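Local atomic coordinates of DNA polymerase III, beta subunit (Eubacterium rectale, PDB entry 3T0P), a protein that probably tethers DNA polymerases and other proteins to DNA as a ring-shaped, head-to-tail dimeric sliding clamp, making replication processive. Residues E32-D37 with K73-I78; M2-S7 with N41-M46; V257-R262 with G290-R295. All coordinates share one frame; numbering follows the deposited sequence.

How the interactions relate
Interactions 1 and 2 belong to one hydrophobic core in the N-terminal domain, their centres 13 Å apart. Strands 33-38 and 43-48 are antiparallel neighbours in one sheet: L35 N lies 2.7 Å from M46 O and D37 N lies 2.8 Å from K44 O, both probable hydrogen bonds. I36 CG2 packs 3.7 Å from L4 CD1, so I36 connects the two contacts. Interaction 3 is in the C-terminal domain on the opposite side of the chain's centre, its own centre 52 Å from that of interaction 1 and 58 Å from that of interaction 2. Interactions 2 and 3 both join the strand leading into a domain's first helix to a strand of another sheet.

Interaction 1 (E32-D37 with K73-I78); sequences ECILID and KIFSEI
F75 reaches from helix 72-81 over the inner face of strand 33-38, where its ring meets the terminal methyls of I34 and I36. CG of F75 stands anti to the backbone N (chi1 180°), which carries the ring off the helix and toward the strand. The two isoleucines meet it differently. I34 CD1 sits at the ring edge, near the ring plane, 4.3 Å from F75 CD2. I36 CD1 comes in obliquely, 3.9 Å from F75 CZ and 4.1 Å from F75 CE2. CG1 of I36 leans beside its own backbone N (chi1 -50°), and the extended chain beyond it brings CD1 to the far end of the ring. The nearest backbones, I34 and F75, have CA atoms 8.1 Å apart, a separation bridged by side chains of helix and sheet.

At the E32 and K73 end the link is polar: one water donates to E32 O at 2.8 Å and accepts from K73 N at 3.2 Å, tying the backbone before the strand to the first turn of the helix.

This is helix-on-sheet packing in the N-terminal domain of a DNA clamp. L11 and V15 of helix 8-18 and L70 of strand 66-71 also touch F75. I74, E77 and I78 face the second subunit, where E77 forms a salt bridge with K276 of that subunit.

All three touching side chains are buried and hydrocarbon, and no direct hydrogen bond spans the segments; the contact therefore rests on burial of hydrocarbon surface and close packing, and the one directional link found between the segments is the water bridge.

Interaction 2 (M2-S7 with N41-M46); sequences MKLICS and NEIKLM. With EDO (1,2-ethanediol), chain C.
I43 meets L4 and C6 through aliphatic carbons and a thiol, with no flat side-chain group taking part; this is sheet-on-sheet packing in a clamp domain. Strand 3-7 presents one face of a five-stranded antiparallel sheet to strand 43-48 of another, forming part of the domain interior. The closest CA atoms, those of L4 and I43, are 8.4 Å apart, and no hydrogen bond crosses, as expected for sheets joined face to face.

Both branches of I43 are used. CG2, anti to the backbone N, takes L4 CD1 at 4.2 Å, and the L4 and I43 side chains run alongside one another, pointing opposite ways. The longer branch runs beside the N (chi1 -59°) and extends to CD1, which lies 3.6 Å from C6 SG. I43 thus spans two residues on the same side of strand 3-7. I62 touches both L4 and I43, while I36 and A38 pack on L4, continuing the apolar core.

S7 ends the strand as the N-cap of helix 8-18, its OG accepting from N10 N. I5 points its CB away from I43; at the I5 backbone, O1 of a 1,2-ethanediol, probably from the crystallisation liquor, donates a weak hydrogen bond to I5 O, 3.4 Å away.

Interaction 3 (V257-R262 with G290-R295); sequences VRINKR and GNMELR
M292, modelled as selenomethionine, reaches across to I259 and V257 with the end of its side chain. From CB the chain runs out extended, CG anti to the backbone N (chi1 178°); CB and CG span the distance and leave the touching to the last two atoms. SE meets I259 CD1 at 3.8 Å. There the chain bends (chi3 -71°), and the turned CE lies 3.9 Å from the same I259 CD1 and 4.0 Å from V257 CG1. One methyl is thereby shared between two residues on the same face of the strand, and the M292 chain lies roughly perpendicular to both side chains. I259 contributes through its long branch, with CG1 anti to its own N, which carries CD1 forward to the selenium.

CA atoms of I259 and M292 are 8.8 Å apart, and no hydrogen bond crosses, so the joint is purely apolar. I309 and L339 also touch both I259 and M292.

The contact closes one sheet over another in the C-terminal clamp domain: strand 255-260, hydrogen-bonded through its backbone to strand 336-341 (V257 with L339, I259 with V337), packs on strand 291-297, with M285 and I287 of strand 283-288 beside M292. Strand 255-260 then ends at N260, the N-cap of helix 261-272.

Interaction 1 (E32-D37 with K73-I78)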
loop_
_atom_site.group_PDB
_atom_site.type_symbol
_atom_site.label_atom_id
_atom_site.label_comp_id
_atom_site.label_asym_id
_atom_site.label_seq_id
_atom_site.Cartn_x
_atom_site.Cartn_y
_atom_site.Cartn_z
ATOM N N GLU B 32 -9.221 -18.331 -15.560
ATOM C CA GLU B 32 -8.363 -17.142 -15.554
ATOM C C GLU B 32 -8.812 -16.122 -16.640
ATOM O O GLU B 32 -8.138 -15.106 -16.808
ATOM C CB GLU B 32 -6.888 -17.541 -15.771
ATOM C CG GLU B 32 -6.230 -18.118 -14.533
ATOM N N CYS B 33 -9.938 -16.395 -17.359
ATOM C CA CYS B 33 -10.462 -15.541 -18.428
ATOM C C CYS B 33 -11.714 -14.758 -18.035
ATOM O O CYS B 33 -12.467 -15.137 -17.138
ATOM C CB CYS B 33 -10.738 -16.347 -19.693
ATOM S SG CYS B 33 -9.278 -17.145 -20.405
ATOM N N ILE B 34 -11.947 -13.676 -18.791
ATOM C CA ILE B 34 -13.145 -12.857 -18.780
ATOM C C ILE B 34 -13.876 -13.208 -20.078
ATOM O O ILE B 34 -13.270 -13.175 -21.145
ATOM C CB ILE B 34 -12.846 -11.334 -18.659
ATOM C CG1 ILE B 34 -12.418 -10.970 -17.238
ATOM C CG2 ILE B 34 -14.076 -10.488 -19.096
ATOM C CD1 ILE B 34 -11.738 -9.639 -17.123
ATOM N N LEU B 35 -15.152 -13.553 -19.997
ATOM C CA LEU B 35 -15.921 -13.784 -21.196
ATOM C C LEU B 35 -16.536 -12.481 -21.715
ATOM O O LEU B 35 -17.142 -11.727 -20.952
ATOM C CB LEU B 35 -17.038 -14.802 -20.942
ATOM C CG LEU B 35 -17.806 -15.239 -22.174
ATOM C CD1 LEU B 35 -16.999 -16.231 -22.988
ATOM C CD2 LEU B 35 -19.141 -15.822 -21.792
ATOM N N ILE B 36 -16.405 -12.239 -23.020
ATOM C CA ILE B 36 -17.088 -11.147 -23.688
ATOM C C ILE B 36 -18.210 -11.811 -24.488
ATOM O O ILE B 36 -17.934 -12.557 -25.428
ATOM C CB ILE B 36 -16.203 -10.221 -24.558
ATOM C CG1 ILE B 36 -14.951 -9.721 -23.802
ATOM C CG2 ILE B 36 -17.034 -9.056 -25.127
ATOM C CD1 ILE B 36 -13.926 -9.170 -24.709
ATOM N N ASP B 37 -19.463 -11.614 -24.061
ATOM C CA ASP B 37 -20.613 -12.157 -24.771
ATOM C C ASP B 37 -21.348 -11.019 -25.458
ATOM O O ASP B 37 -21.973 -10.188 -24.798
ATOM C CB ASP B 37 -21.548 -12.941 -23.824
ATOM C CG ASP B 37 -22.642 -13.737 -24.529
ATOM O OD1 ASP B 37 -23.088 -13.314 -25.618
ATOM O OD2 ASP B 37 -23.057 -14.773 -23.989
ATOM N N LYS B 73 -6.074 -10.992 -16.703
ATOM C CA LYS B 73 -4.951 -10.121 -16.358
ATOM C C LYS B 73 -4.506 -9.295 -17.557
ATOM O O LYS B 73 -4.468 -8.068 -17.451
ATOM C CB LYS B 73 -3.769 -10.907 -15.775
ATOM C CG LYS B 73 -3.922 -11.193 -14.282
ATOM C CD LYS B 73 -2.611 -11.602 -13.621
ATOM N N ILE B 74 -4.245 -9.939 -18.708
ATOM C CA ILE B 74 -3.800 -9.232 -19.909
ATOM C C ILE B 74 -4.885 -8.259 -20.411
ATOM O O ILE B 74 -4.565 -7.111 -20.680
ATOM C CB ILE B 74 -3.332 -10.208 -21.028
ATOM C CG1 ILE B 74 -2.218 -11.170 -20.527
ATOM C CG2 ILE B 74 -2.886 -9.461 -22.295
ATOM C CD1 ILE B 74 -0.981 -10.529 -19.675
ATOM N N PHE B 75 -6.146 -8.702 -20.504
ATOM C CA PHE B 75 -7.224 -7.866 -21.004
ATOM C C PHE B 75 -7.456 -6.638 -20.106
ATOM O O PHE B 75 -7.570 -5.543 -20.633
ATOM C CB PHE B 75 -8.505 -8.681 -21.188
ATOM C CG PHE B 75 -9.689 -7.912 -21.698
ATOM C CD1 PHE B 75 -9.604 -7.172 -22.870
ATOM C CD2 PHE B 75 -10.913 -8.000 -21.062
ATOM C CE1 PHE B 75 -10.716 -6.485 -23.364
ATOM C CE2 PHE B 75 -12.026 -7.326 -21.560
ATOM C CZ PHE B 75 -11.916 -6.549 -22.692
ATOM N N SER B 76 -7.477 -6.800 -18.780
ATOM C CA SER B 76 -7.657 -5.660 -17.887
ATOM C C SER B 76 -6.474 -4.681 -17.981
ATOM O O SER B 76 -6.695 -3.474 -18.025
ATOM C CB SER B 76 -7.855 -6.113 -16.440
ATOM O OG SER B 76 -6.820 -6.987 -16.038
ATOM N N GLU B 77 -5.236 -5.187 -18.028
ATOM C CA GLU B 77 -4.051 -4.329 -18.115
ATOM C C GLU B 77 -4.058 -3.575 -19.452
ATOM O O GLU B 77 -3.738 -2.394 -19.476
ATOM C CB GLU B 77 -2.768 -5.142 -17.929
ATOM C CG GLU B 77 -1.620 -4.330 -17.369
ATOM C CD GLU B 77 -0.580 -5.107 -16.580
ATOM O OE1 GLU B 77 -0.979 -5.966 -15.758
ATOM O OE2 GLU B 77 0.628 -4.808 -16.733
ATOM N N ILE B 78 -4.529 -4.221 -20.544
ATOM C CA ILE B 78 -4.626 -3.561 -21.852
ATOM C C ILE B 78 -5.616 -2.398 -21.743
ATOM O O ILE B 78 -5.241 -1.275 -22.038
ATOM C CB ILE B 78 -4.995 -4.532 -23.005
ATOM C CG1 ILE B 78 -3.832 -5.492 -23.311
ATOM C CG2 ILE B 78 -5.426 -3.776 -24.277
ATOM C CD1 ILE B 78 -4.113 -6.577 -24.356
HETATM O O HOH W 1 -5.878 -13.966 -15.563
#

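Interaction 2 (M2-S7 with N41-M46)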
loop_
_atom_site.group_PDB
_atom_site.type_symbol
_atom_site.label_atom_id
_atom_site.label_comp_id
_atom_site.label_asym_id
_atom_site.label_seq_id
_atom_site.Cartn_x
_atom_site.Cartn_y
_atom_site.Cartn_z
HETATM N N MSE B 2 -16.333 -11.841 -33.995
HETATM C CA MSE B 2 -16.811 -10.689 -33.214
HETATM C C MSE B 2 -16.131 -9.366 -33.549
HETATM O O MSE B 2 -14.926 -9.347 -33.810
HETATM C CB MSE B 2 -16.568 -10.972 -31.727
HETATM C CG MSE B 2 -17.401 -10.113 -30.801
HETATM SE SE MSE B 2 -17.008 -10.511 -28.950
HETATM C CE MSE B 2 -15.276 -9.540 -28.883
ATOM N N LYS B 3 -16.898 -8.254 -33.489
ATOM C CA LYS B 3 -16.387 -6.885 -33.655
ATOM C C LYS B 3 -17.233 -5.911 -32.841
ATOM O O LYS B 3 -18.446 -5.811 -33.067
ATOM C CB LYS B 3 -16.296 -6.428 -35.110
ATOM C CG LYS B 3 -15.442 -5.160 -35.242
ATOM C CD LYS B 3 -15.354 -4.662 -36.686
ATOM C CE LYS B 3 -14.639 -3.339 -36.806
ATOM N NZ LYS B 3 -14.536 -2.900 -38.225
ATOM N N LEU B 4 -16.589 -5.228 -31.859
ATOM C CA LEU B 4 -17.277 -4.269 -30.986
ATOM C C LEU B 4 -16.537 -2.982 -30.881
ATOM O O LEU B 4 -15.322 -2.987 -31.020
ATOM C CB LEU B 4 -17.450 -4.795 -29.537
ATOM C CG LEU B 4 -17.523 -6.264 -29.278
ATOM C CD1 LEU B 4 -17.338 -6.538 -27.820
ATOM C CD2 LEU B 4 -18.842 -6.818 -29.768
ATOM N N ILE B 5 -17.252 -1.894 -30.513
ATOM C CA ILE B 5 -16.702 -0.566 -30.221
ATOM C C ILE B 5 -17.269 -0.130 -28.868
ATOM O O ILE B 5 -18.482 -0.077 -28.717
ATOM C CB ILE B 5 -16.963 0.484 -31.330
ATOM C CG1 ILE B 5 -16.743 -0.100 -32.746
ATOM C CG2 ILE B 5 -16.048 1.706 -31.110
ATOM C CD1 ILE B 5 -17.460 0.616 -33.854
ATOM N N CYS B 6 -16.408 0.149 -27.889
ATOM C CA CYS B 6 -16.780 0.559 -26.526
ATOM C C CYS B 6 -15.970 1.729 -26.103
ATOM O O CYS B 6 -14.784 1.743 -26.396
ATOM C CB CYS B 6 -16.559 -0.582 -25.538
ATOM S SG CYS B 6 -17.604 -2.021 -25.807
ATOM N N SER B 7 -16.525 2.604 -25.243
ATOM C CA SER B 7 -15.724 3.663 -24.639
ATOM C C SER B 7 -14.792 2.981 -23.663
ATOM O O SER B 7 -15.206 2.016 -23.043
ATOM C CB SER B 7 -16.589 4.718 -23.954
ATOM O OG SER B 7 -16.724 4.492 -22.558
ATOM N N ASN B 41 -28.025 -8.544 -28.183
ATOM C CA ASN B 41 -28.084 -7.099 -28.413
ATOM C C ASN B 41 -27.387 -6.317 -27.301
ATOM O O ASN B 41 -27.482 -5.091 -27.261
ATOM C CB ASN B 41 -29.540 -6.638 -28.540
ATOM C CG ASN B 41 -30.227 -7.168 -29.770
ATOM O OD1 ASN B 41 -29.785 -6.953 -30.904
ATOM N ND2 ASN B 41 -31.333 -7.870 -29.572
ATOM N N GLU B 42 -26.704 -7.015 -26.391
ATOM C CA GLU B 42 -25.994 -6.374 -25.285
ATOM C C GLU B 42 -24.557 -6.849 -25.218
ATOM O O GLU B 42 -24.274 -8.008 -25.540
ATOM C CB GLU B 42 -26.670 -6.677 -23.930
ATOM C CG GLU B 42 -28.156 -6.397 -23.850
ATOM C CD GLU B 42 -28.788 -6.936 -22.581
ATOM O OE1 GLU B 42 -28.579 -6.317 -21.517
ATOM O OE2 GLU B 42 -29.491 -7.972 -22.648
ATOM N N ILE B 43 -23.658 -5.985 -24.760
ATOM C CA ILE B 43 -22.268 -6.377 -24.537
ATOM C C ILE B 43 -22.191 -6.756 -23.085
ATOM O O ILE B 43 -22.376 -5.921 -22.198
ATOM C CB ILE B 43 -21.213 -5.327 -24.938
ATOM C CG1 ILE B 43 -21.325 -4.983 -26.437
ATOM C CG2 ILE B 43 -19.791 -5.818 -24.549
ATOM C CD1 ILE B 43 -20.677 -3.652 -26.825
ATOM N N LYS B 44 -21.939 -8.027 -22.850
ATOM C CA LYS B 44 -21.900 -8.596 -21.519
ATOM C C LYS B 44 -20.497 -9.081 -21.197
ATOM O O LYS B 44 -19.932 -9.841 -21.979
ATOM C CB LYS B 44 -22.904 -9.771 -21.477
ATOM C CG LYS B 44 -23.747 -9.911 -20.226
ATOM C CD LYS B 44 -25.062 -10.692 -20.513
ATOM C CE LYS B 44 -25.023 -12.144 -20.056
ATOM N NZ LYS B 44 -26.084 -13.013 -20.673
ATOM N N LEU B 45 -19.931 -8.641 -20.058
ATOM C CA LEU B 45 -18.668 -9.152 -19.542
ATOM C C LEU B 45 -19.004 -10.133 -18.474
ATOM O O LEU B 45 -19.922 -9.876 -17.706
ATOM C CB LEU B 45 -17.753 -8.069 -18.981
ATOM C CG LEU B 45 -17.148 -7.081 -19.948
ATOM C CD1 LEU B 45 -16.159 -6.199 -19.230
ATOM C CD2 LEU B 45 -16.494 -7.768 -21.141
HETATM N N MSE B 46 -18.265 -11.230 -18.375
HETATM C CA MSE B 46 -18.578 -12.261 -17.387
HETATM C C MSE B 46 -17.330 -12.955 -16.868
HETATM O O MSE B 46 -16.419 -13.252 -17.639
HETATM C CB MSE B 46 -19.508 -13.291 -18.045
HETATM C CG MSE B 46 -20.215 -14.214 -17.073
HETATM SE SE MSE B 46 -21.452 -15.498 -18.003
HETATM C CE MSE B 46 -22.278 -14.284 -19.319
HETATM C C1 EDO C . -19.698 4.102 -27.651
HETATM O O1 EDO C . -18.619 3.169 -27.799
HETATM C C2 EDO C . -19.732 5.015 -28.871
HETATM O O2 EDO C . -19.579 4.225 -30.059
#

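Interaction 3 (V257-R262 with G290-R295)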
loop_
_atom_site.group_PDB
_atom_site.type_symbol
_atom_site.label_atom_id
_atom_site.label_comp_id
_atom_site.label_asym_id
_atom_site.label_seq_id
_atom_site.Cartn_x
_atom_site.Cartn_y
_atom_site.Cartn_z
ATOM N N VAL B 257 -20.183 -3.566 32.372
ATOM C CA VAL B 257 -19.190 -2.491 32.288
ATOM C C VAL B 257 -19.581 -1.501 31.201
ATOM O O VAL B 257 -19.818 -1.889 30.063
ATOM C CB VAL B 257 -17.748 -3.066 32.053
ATOM C CG1 VAL B 257 -16.732 -1.966 31.797
ATOM C CG2 VAL B 257 -17.310 -3.933 33.231
ATOM N N ARG B 258 -19.628 -0.225 31.555
ATOM C CA ARG B 258 -19.842 0.837 30.583
ATOM C C ARG B 258 -18.468 1.481 30.435
ATOM O O ARG B 258 -17.891 1.882 31.444
ATOM C CB ARG B 258 -20.944 1.819 31.059
ATOM C CG ARG B 258 -21.297 2.932 30.058
ATOM C CD ARG B 258 -22.548 2.628 29.262
ATOM N NE ARG B 258 -22.757 3.582 28.167
ATOM C CZ ARG B 258 -23.806 3.579 27.348
ATOM N NH1 ARG B 258 -24.766 2.674 27.491
ATOM N NH2 ARG B 258 -23.910 4.489 26.389
ATOM N N ILE B 259 -17.914 1.512 29.196
ATOM C CA ILE B 259 -16.586 2.027 28.921
ATOM C C ILE B 259 -16.590 2.777 27.596
ATOM O O ILE B 259 -17.309 2.400 26.671
ATOM C CB ILE B 259 -15.573 0.827 28.903
ATOM C CG1 ILE B 259 -14.075 1.272 28.783
ATOM C CG2 ILE B 259 -15.943 -0.257 27.843
ATOM C CD1 ILE B 259 -13.078 0.165 29.057
ATOM N N ASN B 260 -15.752 3.807 27.487
ATOM C CA ASN B 260 -15.578 4.558 26.255
ATOM C C ASN B 260 -14.923 3.616 25.212
ATOM O O ASN B 260 -13.879 3.019 25.478
ATOM C CB ASN B 260 -14.738 5.813 26.540
ATOM C CG ASN B 260 -14.440 6.616 25.298
ATOM O OD1 ASN B 260 -13.558 6.286 24.517
ATOM N ND2 ASN B 260 -15.210 7.650 25.055
ATOM N N LYS B 261 -15.567 3.462 24.053
ATOM C CA LYS B 261 -15.169 2.571 22.962
ATOM C C LYS B 261 -13.749 2.904 22.439
ATOM O O LYS B 261 -12.912 2.005 22.331
ATOM C CB LYS B 261 -16.227 2.634 21.832
ATOM C CG LYS B 261 -16.049 1.674 20.618
ATOM C CD LYS B 261 -14.972 2.098 19.564
ATOM C CE LYS B 261 -15.005 3.548 19.087
ATOM N NZ LYS B 261 -16.322 3.953 18.504
ATOM N N ARG B 262 -13.480 4.162 22.135
ATOM C CA ARG B 262 -12.171 4.593 21.612
ATOM C C ARG B 262 -11.044 4.345 22.623
ATOM O O ARG B 262 -9.987 3.864 22.218
ATOM C CB ARG B 262 -12.208 6.087 21.188
ATOM C CG ARG B 262 -10.901 6.726 20.625
ATOM C CD ARG B 262 -10.300 6.031 19.407
ATOM N NE ARG B 262 -11.292 5.730 18.370
ATOM C CZ ARG B 262 -11.039 5.033 17.265
ATOM N NH1 ARG B 262 -9.814 4.577 17.025
ATOM N NH2 ARG B 262 -12.008 4.785 16.396
ATOM N N GLY B 290 -15.335 1.518 39.213
ATOM C CA GLY B 290 -14.815 2.688 38.518
ATOM C C GLY B 290 -13.545 2.533 37.702
ATOM O O GLY B 290 -13.092 3.514 37.113
ATOM N N ASN B 291 -12.956 1.316 37.652
ATOM C CA ASN B 291 -11.697 1.112 36.952
ATOM C C ASN B 291 -11.547 -0.237 36.283
ATOM O O ASN B 291 -11.874 -1.274 36.837
ATOM C CB ASN B 291 -10.507 1.287 37.929
ATOM C CG ASN B 291 -9.178 1.425 37.226
ATOM O OD1 ASN B 291 -8.859 2.470 36.653
ATOM N ND2 ASN B 291 -8.405 0.353 37.188
HETATM N N MSE B 292 -10.947 -0.202 35.098
HETATM C CA MSE B 292 -10.497 -1.365 34.364
HETATM C C MSE B 292 -8.985 -1.245 34.205
HETATM O O MSE B 292 -8.487 -0.261 33.641
HETATM C CB MSE B 292 -11.176 -1.526 32.999
HETATM C CG MSE B 292 -10.640 -2.732 32.268
HETATM SE SE MSE B 292 -11.208 -2.904 30.408
HETATM C CE MSE B 292 -13.126 -3.370 30.692
ATOM N N GLU B 293 -8.269 -2.244 34.705
ATOM C CA GLU B 293 -6.832 -2.350 34.538
ATOM C C GLU B 293 -6.533 -3.427 33.495
ATOM O O GLU B 293 -7.002 -4.564 33.631
ATOM C CB GLU B 293 -6.154 -2.681 35.868
ATOM C CG GLU B 293 -4.647 -2.736 35.698
ATOM C CD GLU B 293 -3.884 -3.162 36.931
ATOM O OE1 GLU B 293 -4.100 -4.298 37.413
ATOM O OE2 GLU B 293 -3.069 -2.348 37.420
ATOM N N LEU B 294 -5.747 -3.070 32.476
ATOM C CA LEU B 294 -5.321 -3.948 31.393
ATOM C C LEU B 294 -3.830 -4.167 31.451
ATOM O O LEU B 294 -3.068 -3.216 31.598
ATOM C CB LEU B 294 -5.717 -3.379 30.020
ATOM C CG LEU B 294 -7.206 -3.198 29.809
ATOM C CD1 LEU B 294 -7.605 -1.759 30.113
ATOM C CD2 LEU B 294 -7.592 -3.542 28.403
ATOM N N ARG B 295 -3.421 -5.428 31.353
ATOM C CA ARG B 295 -2.006 -5.814 31.362
ATOM C C ARG B 295 -1.686 -6.815 30.278
ATOM O O ARG B 295 -2.520 -7.677 29.926
ATOM C CB ARG B 295 -1.584 -6.443 32.699
ATOM C CG ARG B 295 -1.735 -5.555 33.908
ATOM C CD ARG B 295 -1.429 -6.281 35.206
ATOM N NE ARG B 295 -2.311 -7.431 35.419
ATOM C CZ ARG B 295 -2.379 -8.125 36.550
ATOM N NH1 ARG B 295 -1.639 -7.775 37.596
ATOM N NH2 ARG B 295 -3.200 -9.164 36.652
#